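Local coordinates for hypothetical protein SPy1581 (Streptococcus pyogenes, PDB 1YHF) that is of unknown function but has the beta-barrel fold of the cupin superfamily, at residues Gln20-Glu25 and Ile42-Leu47. Sequence-based numbering, arbitrary orientation.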
ATOM      1  N   GLN A  20      -8.088 -10.107   4.864  1.00 31.43           N
ATOM      2  CA  GLN A  20      -9.288 -10.040   5.697  1.00 32.42           C
ATOM      3  C   GLN A  20      -9.270  -8.834   6.624  1.00 31.90           C
ATOM      4  O   GLN A  20     -10.308  -8.465   7.156  1.00 32.18           O
ATOM      5  CB  GLN A  20      -9.511 -11.322   6.522  1.00 32.40           C
ATOM      6  CG  GLN A  20      -9.558 -12.620   5.720  1.00 35.60           C
ATOM      7  CD  GLN A  20     -10.536 -12.601   4.549  1.00 41.42           C
ATOM      8  OE1 GLN A  20     -11.759 -12.548   4.744  1.00 41.75           O
ATOM      9  NE2 GLN A  20      -9.998 -12.670   3.315  1.00 43.77           N
ATOM     10  N   GLU A  21      -8.099  -8.233   6.818  1.00 31.60           N
ATOM     11  CA  GLU A  21      -7.951  -7.094   7.715  1.00 31.66           C
ATOM     12  C   GLU A  21      -8.427  -5.807   7.055  1.00 30.91           C
ATOM     13  O   GLU A  21      -8.774  -4.855   7.752  1.00 30.94           O
ATOM     14  CB  GLU A  21      -6.495  -6.923   8.181  1.00 32.50           C
ATOM     15  CG  GLU A  21      -5.953  -8.052   9.067  1.00 34.45           C
ATOM     16  CD  GLU A  21      -6.618  -8.129  10.430  1.00 39.82           C
ATOM     17  OE1 GLU A  21      -6.598  -7.130  11.184  1.00 41.52           O
ATOM     18  OE2 GLU A  21      -7.150  -9.213  10.757  1.00 43.50           O
ATOM     19  N   VAL A  22      -8.407  -5.771   5.720  1.00 29.50           N
ATOM     20  CA  VAL A  22      -8.874  -4.618   4.948  1.00 29.36           C
ATOM     21  C   VAL A  22      -9.736  -5.103   3.780  1.00 29.10           C
ATOM     22  O   VAL A  22      -9.230  -5.441   2.704  1.00 27.73           O
ATOM     23  CB  VAL A  22      -7.706  -3.689   4.467  1.00 29.16           C
ATOM     24  CG1 VAL A  22      -8.257  -2.401   3.920  1.00 31.12           C
ATOM     25  CG2 VAL A  22      -6.801  -3.323   5.624  1.00 30.20           C
HETATM   26  N   MSE A  23     -11.045  -5.165   4.027  1.00 28.93           N
HETATM   27  CA  MSE A  23     -11.993  -5.677   3.051  1.00 30.48           C
HETATM   28  C   MSE A  23     -12.152  -4.720   1.864  1.00 29.69           C
HETATM   29  O   MSE A  23     -11.911  -3.520   1.985  1.00 29.24           O
HETATM   30  CB  MSE A  23     -13.339  -5.965   3.733  1.00 31.08           C
HETATM   31  CG  MSE A  23     -13.200  -6.947   4.929  1.00 35.49           C
HETATM   32 SE   MSE A  23     -12.772  -8.758   4.304  0.74 45.40          SE
HETATM   33  CE  MSE A  23     -14.592  -9.256   3.863  1.00 42.88           C
ATOM     34  N   ILE A  24     -12.501  -5.265   0.702  1.00 29.36           N
ATOM     35  CA  ILE A  24     -12.783  -4.436  -0.470  1.00 29.41           C
ATOM     36  C   ILE A  24     -14.212  -3.911  -0.328  1.00 29.98           C
ATOM     37  O   ILE A  24     -15.135  -4.698  -0.118  1.00 29.64           O
ATOM     38  CB  ILE A  24     -12.629  -5.239  -1.789  1.00 29.09           C
ATOM     39  CG1 ILE A  24     -11.159  -5.596  -2.033  1.00 28.82           C
ATOM     40  CG2 ILE A  24     -13.208  -4.449  -2.952  1.00 29.93           C
ATOM     41  CD1 ILE A  24     -10.923  -6.765  -2.977  1.00 30.33           C
ATOM     42  N   GLU A  25     -14.410  -2.597  -0.406  1.00 30.05           N
ATOM     43  CA  GLU A  25     -15.776  -2.065  -0.279  1.00 30.78           C
ATOM     44  C   GLU A  25     -16.194  -1.310  -1.527  1.00 30.69           C
ATOM     45  O   GLU A  25     -15.399  -0.545  -2.089  1.00 30.46           O
ATOM     46  CB  GLU A  25     -15.942  -1.158   0.955  1.00 30.94           C
ATOM     47  CG  GLU A  25     -15.480  -1.746   2.309  1.00 33.70           C
ATOM     48  CD  GLU A  25     -16.376  -2.868   2.830  1.00 37.62           C
ATOM     49  OE1 GLU A  25     -17.532  -2.986   2.365  1.00 39.71           O
ATOM     50  OE2 GLU A  25     -15.906  -3.645   3.691  1.00 39.58           O
ATOM     51  N   ILE A  42       3.704   2.336   7.120  1.00 25.42           N
ATOM     52  CA  ILE A  42       3.248   1.007   6.710  1.00 25.05           C
ATOM     53  C   ILE A  42       1.726   0.982   6.746  1.00 24.77           C
ATOM     54  O   ILE A  42       1.117   1.271   7.780  1.00 24.35           O
ATOM     55  CB  ILE A  42       3.817  -0.149   7.594  1.00 25.05           C
ATOM     56  CG1 ILE A  42       5.357  -0.174   7.546  1.00 25.51           C
ATOM     57  CG2 ILE A  42       3.242  -1.483   7.131  1.00 25.14           C
ATOM     58  CD1 ILE A  42       6.014  -1.241   8.445  1.00 24.53           C
ATOM     59  N   THR A  43       1.121   0.620   5.622  1.00 24.48           N
ATOM     60  CA  THR A  43      -0.319   0.699   5.475  1.00 24.95           C
ATOM     61  C   THR A  43      -0.826  -0.492   4.666  1.00 25.04           C
ATOM     62  O   THR A  43      -0.221  -0.860   3.665  1.00 26.00           O
ATOM     63  CB  THR A  43      -0.764   2.013   4.772  1.00 24.81           C
ATOM     64  OG1 THR A  43      -0.094   3.145   5.338  1.00 27.08           O
ATOM     65  CG2 THR A  43      -2.269   2.200   4.945  1.00 24.43           C
ATOM     66  N   VAL A  44      -1.931  -1.095   5.108  1.00 25.43           N
ATOM     67  CA  VAL A  44      -2.655  -2.055   4.267  1.00 24.54           C
ATOM     68  C   VAL A  44      -3.832  -1.309   3.620  1.00 24.13           C
ATOM     69  O   VAL A  44      -4.547  -0.594   4.292  1.00 23.18           O
ATOM     70  CB  VAL A  44      -3.171  -3.245   5.086  1.00 24.03           C
ATOM     71  CG1 VAL A  44      -3.730  -4.344   4.118  1.00 25.68           C
ATOM     72  CG2 VAL A  44      -2.035  -3.823   5.912  1.00 24.67           C
ATOM     73  N   PHE A  45      -3.996  -1.462   2.315  1.00 24.08           N
ATOM     74  CA  PHE A  45      -5.033  -0.757   1.560  1.00 25.29           C
ATOM     75  C   PHE A  45      -5.965  -1.746   0.881  1.00 25.27           C
ATOM     76  O   PHE A  45      -5.563  -2.857   0.550  1.00 25.45           O
ATOM     77  CB  PHE A  45      -4.400   0.046   0.426  1.00 26.14           C
ATOM     78  CG  PHE A  45      -3.847   1.378   0.833  1.00 27.54           C
ATOM     79  CD1 PHE A  45      -4.690   2.488   0.948  1.00 30.10           C
ATOM     80  CD2 PHE A  45      -2.483   1.544   1.048  1.00 29.00           C
ATOM     81  CE1 PHE A  45      -4.179   3.751   1.287  1.00 29.88           C
ATOM     82  CE2 PHE A  45      -1.962   2.792   1.407  1.00 29.24           C
ATOM     83  CZ  PHE A  45      -2.818   3.908   1.515  1.00 29.27           C
ATOM     84  N   SER A  46      -7.200  -1.330   0.638  1.00 25.13           N
ATOM     85  CA  SER A  46      -8.003  -1.965  -0.392  1.00 25.15           C
ATOM     86  C   SER A  46      -8.584  -0.856  -1.265  1.00 25.51           C
ATOM     87  O   SER A  46      -9.016   0.153  -0.752  1.00 24.56           O
ATOM     88  CB  SER A  46      -9.128  -2.791   0.232  1.00 25.09           C
ATOM     89  OG  SER A  46     -10.165  -1.958   0.711  1.00 25.57           O
ATOM     90  N   LEU A  47      -8.608  -1.063  -2.576  1.00 26.13           N
ATOM     91  CA  LEU A  47      -9.311  -0.154  -3.479  1.00 26.01           C
ATOM     92  C   LEU A  47     -10.282  -0.977  -4.286  1.00 27.08           C
ATOM     93  O   LEU A  47      -9.894  -2.015  -4.818  1.00 27.89           O
ATOM     94  CB  LEU A  47      -8.336   0.521  -4.431  1.00 25.46           C
ATOM     95  CG  LEU A  47      -7.410   1.651  -3.955  1.00 24.24           C
ATOM     96  CD1 LEU A  47      -6.333   1.201  -2.947  1.00 21.62           C
ATOM     97  CD2 LEU A  47      -6.747   2.312  -5.158  1.00 25.89           C
TER
HETATM   98  O   HOH W   1     -12.092  -1.144  -0.990  1.00 26.01           O
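Between Q20-E25 and strand 40-47, a pair of buried valines and the hydroxyl of S46 hold loop and sheet together, a worked example of a loop tied to a beta sheet by one apolar and one polar grip. At E21 the backbone carbonyl takes a hydrogen bond from R32 of the adjoining strand 29-37. V22 then points its side chain toward the strand. V22 CG2 meets V44 CG1 at 3.6 Å as the two valines pass alongside each other in opposite directions. V22 CG1, anti to its own backbone N (chi1 -169°), reaches over the strand backbone to lie 3.6 Å from S46 N. M23, here selenomethionine, directs its side chain away from the strand at its first bond and contributes its carbonyl instead: S46 OG donates to M23 O at 2.7 Å, approaching from above the carbonyl plane, with a C=O...OG angle of 131°. I24 brings CG1 to 4.1 Å from S46 CB, flanking the hydroxyl-bearing carbon. At E25 a water closes the junction, accepting from E25 N at 2.8 Å and donating to S46 OG at 2.7 Å. The serine oxygen, which chi1 of 75° places on the side flanked by both backbone N and C, is thus donor and acceptor at once, and its buried polarity is met by the loop backbone directly and through solvent, joining the loop after residue 21 to strand 40-47 of the five-stranded cupin sheet beside the valine pair.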